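Local coordinates for Exo-beta-1,3-glucanase (Streptomyces sp. SirexAA-E, PDB 4PEY), which cleaves glucose units successively from the non-reducing ends of beta-1,3-glucans such as laminarin and laminarioligosaccharides, as a secreted family 55 glycoside hydrolase, at residues V435-K440 against K459-P464; Y455-A460 against Y477-V482; G472-Y477 against R507-F512; L525-L530 against E537-D542. The protein carries 1 engineered substitution. One frame throughout, in Å; residues are numbered along the deposited sequence. Where two conformers were deposited one is given.

Overall arrangement
All four contacts lie on the same side of the chain's centre, toward the C-terminal end of the second run of stacked parallel strands. Contacts 1 and 2 are about 9 Å apart between centres; they share Lys-459 and Ala-460 and meet along the neighbouring strands 429-436 and 450-458. Contact 3 touches both and shares Tyr-477 with contact 2, their segments alternating along the chain. Contact 4 opens after contact 3 closes and is joined to it by a salt bridge between Lys-475 and Glu-537, with centres about 10 Å apart. Contact 1 lines the glucose-binding site, contact 2 carries the inferred proton-donor position, and contacts 3 and 4 continue toward the end of the beta-helix.

Contact 1: residues V435-K440 against K459-P464; sequences VEHFNK and KAYDAP. With BGC (beta-D-glucopyranose), chain B; BGC (beta-D-glucopyranose), chain C.
The imidazole of His-437 reaches Lys-459 with one nitrogen and a bound sugar with the other. ND1 donates to Lys-459 O at 3.1 Å, an almost straight bond (164°) with the oxygen in the ring plane, although ND1 itself stands above the carbonyl plane. NE2 donates to O3 of glucose chain B, 2.8 Å away, so the two bonds fix the rotation of the ring. The same ring turns its edge to the face of Tyr-461, the planes at 72° and CE1 3.3 Å from CZ. A chi1 of -51° sets CG of His-437 beside its own backbone N, and the end of the side chain comes near 459-464. Glu-436 CB lies over one imidazole face, toward the rim, and in its extended chain OE1 accepts from O3 and OE2 from O2 of the same glucose, each bond 2.6 Å long. Tyr-461 OH lies 3.0 Å from O4 of glucose chain C. Lys-459 bends twice along its chain; its NZ, salt-bridged to Asp-442, also donates to a water that in turn donates to Phe-438 O. Asp-405, Trp-402, Gln-130 and Gln-173 also bond to sugar in this substrate-binding site of a family 55 exo-beta-1,3-glucanase, at the end of strand 429-436.

Contact 2: residues Y455-A460 against Y477-V482; sequences YQNAKA and YAAYKV. Engineered in segment 455-460: Ala-458 (natural residue Glu).
Across the contact the chain from Tyr-455 to Lys-459 runs nearly antiparallel to that from Tyr-477 to Tyr-480 (168° apart), but with Asn-457 CA and Ala-479 CA 6.5 Å from each other it is side chains of 455-460 that bridge the gap, two of them to backbone carbonyls. Tyr-455 has CG anti to its backbone N (chi1 -178°), and its ring lies across toward the partner segment. Its OH makes a short but weak hydrogen bond of 2.7 Å to Ala-479 O. Over the face of this ring comes the edge of Tyr-480, whose CD2 stands 3.9 Å above the centre, an edge-to-face pair with planes at 60°. Ala-479 CB presses on the amide of Asn-457, closest to OD1 at 3.2 Å, a tight approach. That amide is held from outside the two segments, OD1 by Ser-496 and ND2 by Val-435 O. At the far end Lys-459 NZ donates to Tyr-477 O (2.8 Å), tilted from the carbonyl plane. The engineered Ala-458, glutamate in the natural enzyme and inferred to be the proton donor, turns its CB away from 477-482 and touches Glu-436 and His-437. Strand 450-458 lies between the parallel strands 429-436 and 489-498, while strand 480-482 lies between 443-445 and 512-513 in a second parallel sheet; the two tyrosines therefore pack in the interior of the beta-helix, between two of its sheets, with Met-494 and Val-443 beside them.

Contact 3: residues G472-Y477 against R507-F512; sequences GDIKGY and RQQHGF
Gln-509 grips Lys-475 at both its backbone N and its carbonyl. Lys-475 N donates to the side-chain OE1 of Gln-509 (3.0 Å, 165° at the hydrogen), from above the amide plane, while Gln-509 N returns a bond to Lys-475 O at 2.8 Å. Side-chain OE1 and backbone N of one residue thus hold both polar backbone atoms of the lysine. Lys-475 O has a second donor, a water that also accepts from His-510 N, and Gln-509 NE2 donates to another water, which in turn donates to Asp-473 O. Gln-508 bends back at chi2 (79°) and spends both hydrogens of its buried amide: NE2 donates to Tyr-477 O at 2.8 Å, rising above that carbonyl plane as a second donor on this oxygen beside Lys-459 NZ, and within its own segment to His-510 O at 3.1 Å. Its OE1 takes a hydrogen from a water that is in turn the acceptor for Tyr-477 N.

Ile-474 crosses Gln-509 at about a right angle, CG2 lying 3.8 Å from its CD, and the same methyl meets His-510 CE1 at 3.9 Å. Lys-475 runs beside Arg-507, pointing the same way, and its NZ forms a salt bridge with Glu-537; His-510 ND1 bonds to Asn-541 O. The arrangement belongs to the connections between beta-helix strands, here joining the small antiparallel pair 470-471 and 474-475 to the segment that begins with strand 507-508 through one backbone bond, two glutamine side chains and waters.

Contact 4: residues L525-L530 against E537-D542; sequences LLVVSL and EHVIND
The imidazole of His-538 carries Asp-542 O over one face, 3.2 Å above the plane and offset toward the rim, while ND1 bonds to Gly-544 O beyond the segment. The CB of this residue is directed away from 525-530, and its side chain comes no nearer than 7.0 Å. Only its backbone takes part across the contact, His-538 O lying 3.9 Å from Val-527 CG2. The remaining contact is mostly between aliphatic groups, and no hydrogen bond crosses it. Val-539 fits against two residues of the strand: CG1 meets Leu-525 CB at 3.8 Å and CG2 meets Val-527 CG2 at 4.0 Å. Its branches part to reach them, CG1 anti to the backbone N (chi1 175°) and CG2 beside it. Val-527 crosses Val-539 obliquely and also lays CG1 near its carbonyl O, at 4.0 Å. Farther along, Leu-525 CD1 touches Ile-540 CD1 at 3.8 Å and is close to CB and CG2 as well, so one methyl rests on the flank of the isoleucine.

Phe-512 lies against both Leu-525 and Ile-540, and Met-494 packs on Leu-525 from strand 489-498. Val-539 also leans on Ser-555 and Val-557 of the antiparallel strand 555-560. Val-539 and Ile-540 together fit a classic beta bulge, here folded onto the inner side chains of strand 520-529 as part of the hydrophobic filling at the last turn of a parallel beta-helix.

Contact 1: residues V435-K440 against K459-P464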
# COMPACT_ATOMS: atom_id res chain seq x y z
N VAL A 435 6.69 5.20 1.36
CA VAL A 435 7.98 4.63 1.78
C VAL A 435 8.59 5.50 2.86
O VAL A 435 8.73 6.71 2.65
CB VAL A 435 8.98 4.50 0.59
CG1 VAL A 435 10.24 3.75 1.03
CG2 VAL A 435 8.33 3.78 -0.59
N GLU A 436 8.95 4.91 4.00
CA GLU A 436 9.34 5.71 5.18
C GLU A 436 10.47 5.18 6.05
O GLU A 436 10.55 3.98 6.32
CB GLU A 436 8.15 5.90 6.12
CG GLU A 436 6.86 6.39 5.50
CD GLU A 436 5.83 6.63 6.57
OE1 GLU A 436 5.31 5.63 7.11
OE2 GLU A 436 5.61 7.82 6.92
N HIS A 437 11.32 6.12 6.49
CA HIS A 437 12.24 6.02 7.62
C HIS A 437 13.56 5.29 7.35
O HIS A 437 14.28 4.97 8.30
CB HIS A 437 11.55 5.35 8.83
CG HIS A 437 10.24 5.97 9.22
ND1 HIS A 437 10.07 7.32 9.42
CD2 HIS A 437 9.03 5.40 9.45
CE1 HIS A 437 8.81 7.56 9.75
NE2 HIS A 437 8.16 6.41 9.77
N PHE A 438 13.91 5.07 6.09
CA PHE A 438 15.15 4.34 5.77
C PHE A 438 16.40 5.15 6.11
O PHE A 438 16.36 6.39 6.14
CB PHE A 438 15.10 3.88 4.31
CG PHE A 438 14.08 2.81 4.12
CD1 PHE A 438 14.43 1.48 4.26
CD2 PHE A 438 12.74 3.14 3.96
CE1 PHE A 438 13.47 0.49 4.17
CE2 PHE A 438 11.78 2.16 3.89
CZ PHE A 438 12.14 0.83 4.00
N ASN A 439 17.50 4.46 6.41
CA ASN A 439 18.71 5.17 6.84
C ASN A 439 19.33 5.97 5.71
O ASN A 439 19.99 6.98 5.96
CB ASN A 439 19.76 4.20 7.42
CG ASN A 439 19.27 3.46 8.67
OD1 ASN A 439 18.32 2.69 8.62
ND2 ASN A 439 19.97 3.66 9.79
N LYS A 440 19.14 5.53 4.47
CA LYS A 440 19.66 6.25 3.30
C LYS A 440 18.51 6.61 2.34
O LYS A 440 17.54 7.23 2.78
CB LYS A 440 20.76 5.42 2.63
CG LYS A 440 21.92 5.16 3.61
CD LYS A 440 23.14 4.55 2.96
CE LYS A 440 24.25 4.36 3.99
NZ LYS A 440 24.66 5.65 4.61
N LYS A 459 11.12 10.86 6.68
CA LYS A 459 12.52 10.47 6.86
C LYS A 459 12.71 9.77 8.21
O LYS A 459 11.84 9.83 9.07
CB LYS A 459 13.43 11.70 6.74
CG LYS A 459 13.49 12.29 5.32
CD LYS A 459 14.04 11.31 4.27
CE LYS A 459 15.45 10.83 4.59
NZ LYS A 459 15.94 9.79 3.63
N ALA A 460 13.83 9.08 8.36
CA ALA A 460 14.19 8.45 9.63
C ALA A 460 14.15 9.47 10.77
O ALA A 460 14.70 10.55 10.64
CB ALA A 460 15.58 7.82 9.55
N TYR A 461 13.51 9.11 11.88
CA TYR A 461 13.43 10.01 13.04
C TYR A 461 14.67 9.94 13.91
O TYR A 461 14.95 10.87 14.69
CB TYR A 461 12.22 9.69 13.92
CG TYR A 461 10.87 9.74 13.26
CD1 TYR A 461 10.68 10.37 12.03
CD2 TYR A 461 9.76 9.17 13.88
CE1 TYR A 461 9.42 10.41 11.44
CE2 TYR A 461 8.51 9.21 13.31
CZ TYR A 461 8.34 9.83 12.08
OH TYR A 461 7.10 9.86 11.51
N ASP A 462 15.41 8.84 13.80
CA ASP A 462 16.37 8.48 14.83
C ASP A 462 17.84 8.63 14.40
O ASP A 462 18.74 8.11 15.06
CB ASP A 462 16.10 7.05 15.34
CG ASP A 462 15.97 6.01 14.23
OD1 ASP A 462 15.98 6.36 13.03
OD2 ASP A 462 15.82 4.82 14.58
N ALA A 463 18.07 9.39 13.34
CA ALA A 463 19.43 9.77 12.97
C ALA A 463 20.07 10.48 14.16
O ALA A 463 19.51 11.45 14.67
CB ALA A 463 19.43 10.66 11.74
N PRO A 464 21.22 9.99 14.63
CA PRO A 464 21.77 10.55 15.87
C PRO A 464 22.41 11.93 15.71
O PRO A 464 22.44 12.71 16.66
CB PRO A 464 22.82 9.51 16.29
CG PRO A 464 23.19 8.79 15.05
CD PRO A 464 21.93 8.77 14.20
C2 BGC B . 4.40 8.16 10.19
C3 BGC B . 4.35 6.66 10.46
C4 BGC B . 4.59 6.40 11.93
C5 BGC B . 3.58 7.16 12.76
C6 BGC B . 3.76 6.89 14.25
C1 BGC B . 3.55 8.95 11.19
O2 BGC B . 3.96 8.41 8.86
O3 BGC B . 5.36 6.01 9.70
O4 BGC B . 4.52 5.02 12.21
O5 BGC B . 3.77 8.54 12.53
O6 BGC B . 4.95 7.50 14.69
C2 BGC C . 2.77 12.30 11.58
C3 BGC C . 3.48 11.12 12.23
C4 BGC C . 4.65 11.62 13.06
C5 BGC C . 4.16 12.66 14.05
C6 BGC C . 5.32 13.18 14.90
C1 BGC C . 2.45 13.40 12.59
O2 BGC C . 1.57 11.85 11.01
O3 BGC C . 3.93 10.30 11.12
O4 BGC C . 5.24 10.51 13.73
O5 BGC C . 3.60 13.75 13.33
O6 BGC C . 4.83 14.10 15.85
O HOH W 1 14.35 8.08 5.67
O HOH W 2 17.86 8.88 5.86

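Contact 2: residues Y455-A460 against Y477-V482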
# COMPACT_ATOMS: atom_id res chain seq x y z
N TYR A 455 3.23 10.11 -3.90
CA TYR A 455 4.30 9.62 -3.04
C TYR A 455 4.16 10.22 -1.65
O TYR A 455 3.94 11.43 -1.51
CB TYR A 455 5.68 9.97 -3.61
CG TYR A 455 6.85 9.45 -2.80
CD1 TYR A 455 6.98 8.10 -2.51
CD2 TYR A 455 7.86 10.32 -2.35
CE1 TYR A 455 8.06 7.61 -1.79
CE2 TYR A 455 8.96 9.84 -1.63
CZ TYR A 455 9.05 8.49 -1.35
OH TYR A 455 10.13 7.99 -0.64
N GLN A 456 4.27 9.37 -0.63
CA GLN A 456 4.34 9.84 0.75
C GLN A 456 5.57 9.25 1.42
O GLN A 456 5.74 8.02 1.44
CB GLN A 456 3.08 9.46 1.54
CG GLN A 456 3.08 10.03 2.99
CD GLN A 456 3.72 9.10 4.02
OE1 GLN A 456 3.40 7.91 4.08
NE2 GLN A 456 4.62 9.66 4.83
N ASN A 457 6.41 10.13 1.96
CA ASN A 457 7.58 9.71 2.72
C ASN A 457 7.67 10.46 4.04
O ASN A 457 7.23 11.60 4.14
CB ASN A 457 8.86 9.96 1.92
CG ASN A 457 10.10 9.96 2.79
OD1 ASN A 457 10.53 11.01 3.28
ND2 ASN A 457 10.67 8.79 3.00
N ALA A 458 8.23 9.79 5.04
CA ALA A 458 8.78 10.49 6.20
C ALA A 458 10.19 9.97 6.37
O ALA A 458 10.43 8.77 6.20
CB ALA A 458 7.95 10.26 7.46
N LYS A 459 11.12 10.86 6.68
CA LYS A 459 12.52 10.47 6.86
C LYS A 459 12.71 9.77 8.21
O LYS A 459 11.84 9.83 9.07
CB LYS A 459 13.43 11.70 6.74
CG LYS A 459 13.49 12.29 5.32
CD LYS A 459 14.04 11.31 4.27
CE LYS A 459 15.45 10.83 4.59
NZ LYS A 459 15.94 9.79 3.63
N ALA A 460 13.83 9.08 8.36
CA ALA A 460 14.19 8.45 9.63
C ALA A 460 14.15 9.47 10.77
O ALA A 460 14.70 10.55 10.64
CB ALA A 460 15.58 7.82 9.55
N TYR A 477 20.07 11.93 2.71
CA TYR A 477 19.75 11.19 1.51
C TYR A 477 18.34 11.53 1.08
O TYR A 477 17.42 11.46 1.90
CB TYR A 477 19.85 9.68 1.76
CG TYR A 477 21.25 9.18 2.03
CD1 TYR A 477 21.83 9.33 3.29
CD2 TYR A 477 21.99 8.55 1.03
CE1 TYR A 477 23.13 8.87 3.53
CE2 TYR A 477 23.26 8.10 1.27
CZ TYR A 477 23.83 8.26 2.51
OH TYR A 477 25.11 7.78 2.72
N ALA A 478 18.15 11.90 -0.18
CA ALA A 478 16.80 12.17 -0.68
C ALA A 478 15.81 11.05 -0.34
O ALA A 478 16.16 9.87 -0.32
CB ALA A 478 16.83 12.39 -2.19
N ALA A 479 14.56 11.43 -0.07
CA ALA A 479 13.47 10.46 0.04
C ALA A 479 13.17 9.80 -1.31
O ALA A 479 12.67 8.68 -1.36
CB ALA A 479 12.24 11.13 0.57
N TYR A 480 13.46 10.53 -2.39
CA TYR A 480 13.16 10.07 -3.74
C TYR A 480 14.25 10.60 -4.66
O TYR A 480 14.33 11.80 -4.91
CB TYR A 480 11.78 10.55 -4.16
CG TYR A 480 11.19 9.97 -5.43
CD1 TYR A 480 11.55 10.46 -6.68
CD2 TYR A 480 10.19 8.99 -5.37
CE1 TYR A 480 10.97 9.95 -7.85
CE2 TYR A 480 9.61 8.48 -6.51
CZ TYR A 480 9.99 8.97 -7.75
OH TYR A 480 9.39 8.48 -8.90
N LYS A 481 15.09 9.68 -5.13
CA LYS A 481 16.24 10.01 -5.96
C LYS A 481 16.11 9.40 -7.34
O LYS A 481 15.96 8.18 -7.47
CB LYS A 481 17.54 9.53 -5.32
CG LYS A 481 18.75 9.73 -6.23
CD LYS A 481 19.99 9.04 -5.71
CE LYS A 481 21.17 9.24 -6.65
NZ LYS A 481 21.68 10.64 -6.68
N VAL A 482 16.18 10.24 -8.37
CA VAL A 482 16.30 9.79 -9.75
C VAL A 482 17.77 9.92 -10.12
O VAL A 482 18.35 11.01 -10.02
CB VAL A 482 15.42 10.63 -10.70
CG1 VAL A 482 15.56 10.15 -12.14
CG2 VAL A 482 13.96 10.57 -10.24

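Contact 3: residues G472-Y477 against R507-F512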
# COMPACT_ATOMS: atom_id res chain seq x y z
N GLY A 472 28.05 12.14 0.71
CA GLY A 472 29.03 12.87 -0.08
C GLY A 472 29.02 14.32 0.39
O GLY A 472 29.22 14.59 1.57
N ASP A 473 28.75 15.26 -0.52
CA ASP A 473 28.68 16.67 -0.17
C ASP A 473 27.25 17.12 0.11
O ASP A 473 26.98 18.32 0.21
CB ASP A 473 29.28 17.52 -1.29
CG ASP A 473 30.75 17.25 -1.51
OD1 ASP A 473 31.50 17.15 -0.51
OD2 ASP A 473 31.17 17.14 -2.68
N ILE A 474 26.34 16.16 0.22
CA ILE A 474 24.94 16.46 0.47
C ILE A 474 24.56 16.09 1.90
O ILE A 474 24.94 15.02 2.39
CB ILE A 474 24.02 15.73 -0.54
CG1 ILE A 474 24.33 16.21 -1.96
CG2 ILE A 474 22.53 15.91 -0.21
CD1 ILE A 474 23.65 15.40 -3.03
N LYS A 475 23.83 16.98 2.58
CA LYS A 475 23.29 16.67 3.90
C LYS A 475 22.05 15.79 3.76
O LYS A 475 21.02 16.24 3.27
CB LYS A 475 22.94 17.94 4.66
CG LYS A 475 24.13 18.81 5.03
CD LYS A 475 23.64 20.03 5.78
CE LYS A 475 24.65 21.16 5.79
NZ LYS A 475 23.99 22.42 6.25
N GLY A 476 22.15 14.55 4.20
CA GLY A 476 21.03 13.64 4.10
C GLY A 476 20.92 12.95 2.75
O GLY A 476 21.59 13.31 1.77
N TYR A 477 20.07 11.93 2.71
CA TYR A 477 19.75 11.19 1.51
C TYR A 477 18.34 11.53 1.08
O TYR A 477 17.42 11.46 1.90
CB TYR A 477 19.85 9.68 1.76
CG TYR A 477 21.25 9.18 2.03
CD1 TYR A 477 21.83 9.33 3.29
CD2 TYR A 477 21.99 8.55 1.03
CE1 TYR A 477 23.13 8.87 3.53
CE2 TYR A 477 23.26 8.10 1.27
CZ TYR A 477 23.83 8.26 2.51
OH TYR A 477 25.11 7.78 2.72
N ARG A 507 19.72 18.91 9.60
CA ARG A 507 19.22 19.46 8.34
C ARG A 507 19.18 18.38 7.27
O ARG A 507 20.12 17.59 7.12
CB ARG A 507 20.11 20.61 7.87
CG ARG A 507 20.01 21.84 8.76
CD ARG A 507 18.59 22.39 8.76
NE ARG A 507 18.45 23.59 9.58
CZ ARG A 507 17.96 23.61 10.82
NH1 ARG A 507 17.54 22.49 11.41
NH2 ARG A 507 17.87 24.76 11.47
N GLN A 508 18.08 18.36 6.52
CA GLN A 508 17.89 17.46 5.38
C GLN A 508 17.96 18.34 4.15
O GLN A 508 17.16 19.25 4.01
CB GLN A 508 16.53 16.75 5.48
CG GLN A 508 16.14 15.91 4.26
CD GLN A 508 16.82 14.55 4.23
OE1 GLN A 508 17.22 14.00 5.26
NE2 GLN A 508 16.95 13.99 3.03
N GLN A 509 18.94 18.13 3.26
CA GLN A 509 19.12 19.09 2.17
C GLN A 509 17.88 19.19 1.28
O GLN A 509 17.47 20.28 0.89
CB GLN A 509 20.34 18.72 1.33
CG GLN A 509 20.80 19.83 0.41
CD GLN A 509 22.29 19.73 0.09
OE1 GLN A 509 23.11 19.39 0.94
NE2 GLN A 509 22.64 20.03 -1.14
N HIS A 510 17.26 18.05 0.98
CA HIS A 510 16.08 18.04 0.12
C HIS A 510 15.27 16.76 0.29
O HIS A 510 15.76 15.75 0.82
CB HIS A 510 16.49 18.19 -1.35
CG HIS A 510 17.63 17.31 -1.75
ND1 HIS A 510 18.76 17.80 -2.39
CD2 HIS A 510 17.84 15.98 -1.60
CE1 HIS A 510 19.60 16.80 -2.63
NE2 HIS A 510 19.07 15.69 -2.15
N GLY A 511 14.01 16.80 -0.14
CA GLY A 511 13.20 15.60 -0.19
C GLY A 511 13.45 14.82 -1.47
O GLY A 511 13.35 13.59 -1.48
N PHE A 512 13.81 15.53 -2.53
CA PHE A 512 13.89 14.98 -3.88
C PHE A 512 15.21 15.36 -4.53
O PHE A 512 15.72 16.46 -4.31
CB PHE A 512 12.71 15.47 -4.72
CG PHE A 512 11.39 15.20 -4.07
CD1 PHE A 512 10.86 16.08 -3.14
CD2 PHE A 512 10.71 14.03 -4.35
CE1 PHE A 512 9.65 15.80 -2.51
CE2 PHE A 512 9.50 13.75 -3.74
CZ PHE A 512 8.98 14.63 -2.81
O HOH W 3 25.55 20.01 -1.74
O HOH W 4 25.67 20.60 1.82
O HOH W 5 19.12 15.52 1.23
O HOH W 6 18.78 11.57 5.28

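Contact 4: residues L525-L530 against E537-D542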
# COMPACT_ATOMS: atom_id res chain seq x y z
N LEU A 525 5.38 19.06 -5.76
CA LEU A 525 6.28 18.54 -4.73
C LEU A 525 6.15 19.33 -3.44
O LEU A 525 5.88 20.54 -3.47
CB LEU A 525 7.74 18.62 -5.19
CG LEU A 525 8.13 17.88 -6.47
CD1 LEU A 525 9.60 18.09 -6.76
CD2 LEU A 525 7.80 16.40 -6.35
N LEU A 526 6.37 18.68 -2.31
CA LEU A 526 6.40 19.40 -1.04
C LEU A 526 7.26 18.70 -0.01
O LEU A 526 7.42 17.47 -0.04
CB LEU A 526 4.96 19.58 -0.52
CG LEU A 526 4.16 18.29 -0.26
CD1 LEU A 526 3.47 18.26 1.10
CD2 LEU A 526 3.21 18.02 -1.43
N VAL A 527 7.85 19.49 0.88
CA VAL A 527 8.51 18.94 2.06
C VAL A 527 7.96 19.64 3.30
O VAL A 527 7.51 20.79 3.25
CB VAL A 527 10.06 19.07 2.00
CG1 VAL A 527 10.61 18.29 0.81
CG2 VAL A 527 10.50 20.54 1.96
N VAL A 528 7.95 18.92 4.42
CA VAL A 528 7.34 19.44 5.64
C VAL A 528 8.15 19.01 6.85
O VAL A 528 8.48 17.82 6.99
CB VAL A 528 5.88 18.92 5.85
CG1 VAL A 528 5.20 19.73 6.94
CG2 VAL A 528 5.07 18.96 4.55
N SER A 529 8.51 19.97 7.71
CA SER A 529 9.06 19.64 9.02
C SER A 529 7.93 19.52 10.02
O SER A 529 7.13 20.43 10.17
CB SER A 529 10.04 20.72 9.49
OG SER A 529 10.38 20.54 10.86
N LEU A 530 7.89 18.39 10.74
CA LEU A 530 6.83 18.18 11.72
C LEU A 530 7.24 18.83 13.05
O LEU A 530 8.09 18.31 13.78
CB LEU A 530 6.54 16.68 11.87
CG LEU A 530 6.27 15.95 10.54
CD1 LEU A 530 6.05 14.46 10.76
CD2 LEU A 530 5.08 16.58 9.79
N GLU A 537 16.42 22.03 3.79
CA GLU A 537 17.09 23.19 3.21
C GLU A 537 16.42 23.61 1.90
O GLU A 537 16.41 24.79 1.54
CB GLU A 537 18.58 22.89 2.98
CG GLU A 537 19.30 22.61 4.28
CD GLU A 537 20.79 22.39 4.11
OE1 GLU A 537 21.20 21.77 3.11
OE2 GLU A 537 21.55 22.84 5.00
N HIS A 538 15.87 22.62 1.20
CA HIS A 538 15.23 22.81 -0.10
C HIS A 538 14.19 21.73 -0.32
O HIS A 538 14.09 20.78 0.47
CB HIS A 538 16.26 22.78 -1.24
CG HIS A 538 17.26 23.90 -1.18
ND1 HIS A 538 16.92 25.20 -1.45
CD2 HIS A 538 18.58 23.90 -0.88
CE1 HIS A 538 17.99 25.97 -1.32
NE2 HIS A 538 19.01 25.21 -0.97
N VAL A 539 13.42 21.86 -1.40
CA VAL A 539 12.45 20.84 -1.78
C VAL A 539 13.09 19.76 -2.67
O VAL A 539 13.05 18.57 -2.35
CB VAL A 539 11.25 21.47 -2.52
CG1 VAL A 539 10.30 20.40 -3.03
CG2 VAL A 539 10.51 22.44 -1.59
N ILE A 540 13.67 20.19 -3.78
CA ILE A 540 14.30 19.28 -4.73
C ILE A 540 15.64 19.86 -5.16
O ILE A 540 15.73 21.04 -5.48
CB ILE A 540 13.38 19.02 -5.97
CG1 ILE A 540 14.10 18.11 -6.99
CG2 ILE A 540 12.92 20.35 -6.59
CD1 ILE A 540 13.17 17.53 -8.06
N ASN A 541 16.69 19.03 -5.14
CA ASN A 541 18.04 19.51 -5.42
C ASN A 541 18.37 20.72 -4.54
O ASN A 541 18.38 20.60 -3.32
CB ASN A 541 18.19 19.85 -6.90
CG ASN A 541 18.06 18.63 -7.80
OD1 ASN A 541 17.96 17.50 -7.34
ND2 ASN A 541 18.05 18.87 -9.11
N ASP A 542 18.63 21.87 -5.16
CA ASP A 542 18.87 23.11 -4.43
C ASP A 542 17.76 24.14 -4.69
O ASP A 542 17.96 25.36 -4.55
CB ASP A 542 20.24 23.68 -4.81
CG ASP A 542 20.40 23.90 -6.31
OD1 ASP A 542 21.36 24.60 -6.70
OD2 ASP A 542 19.58 23.38 -7.10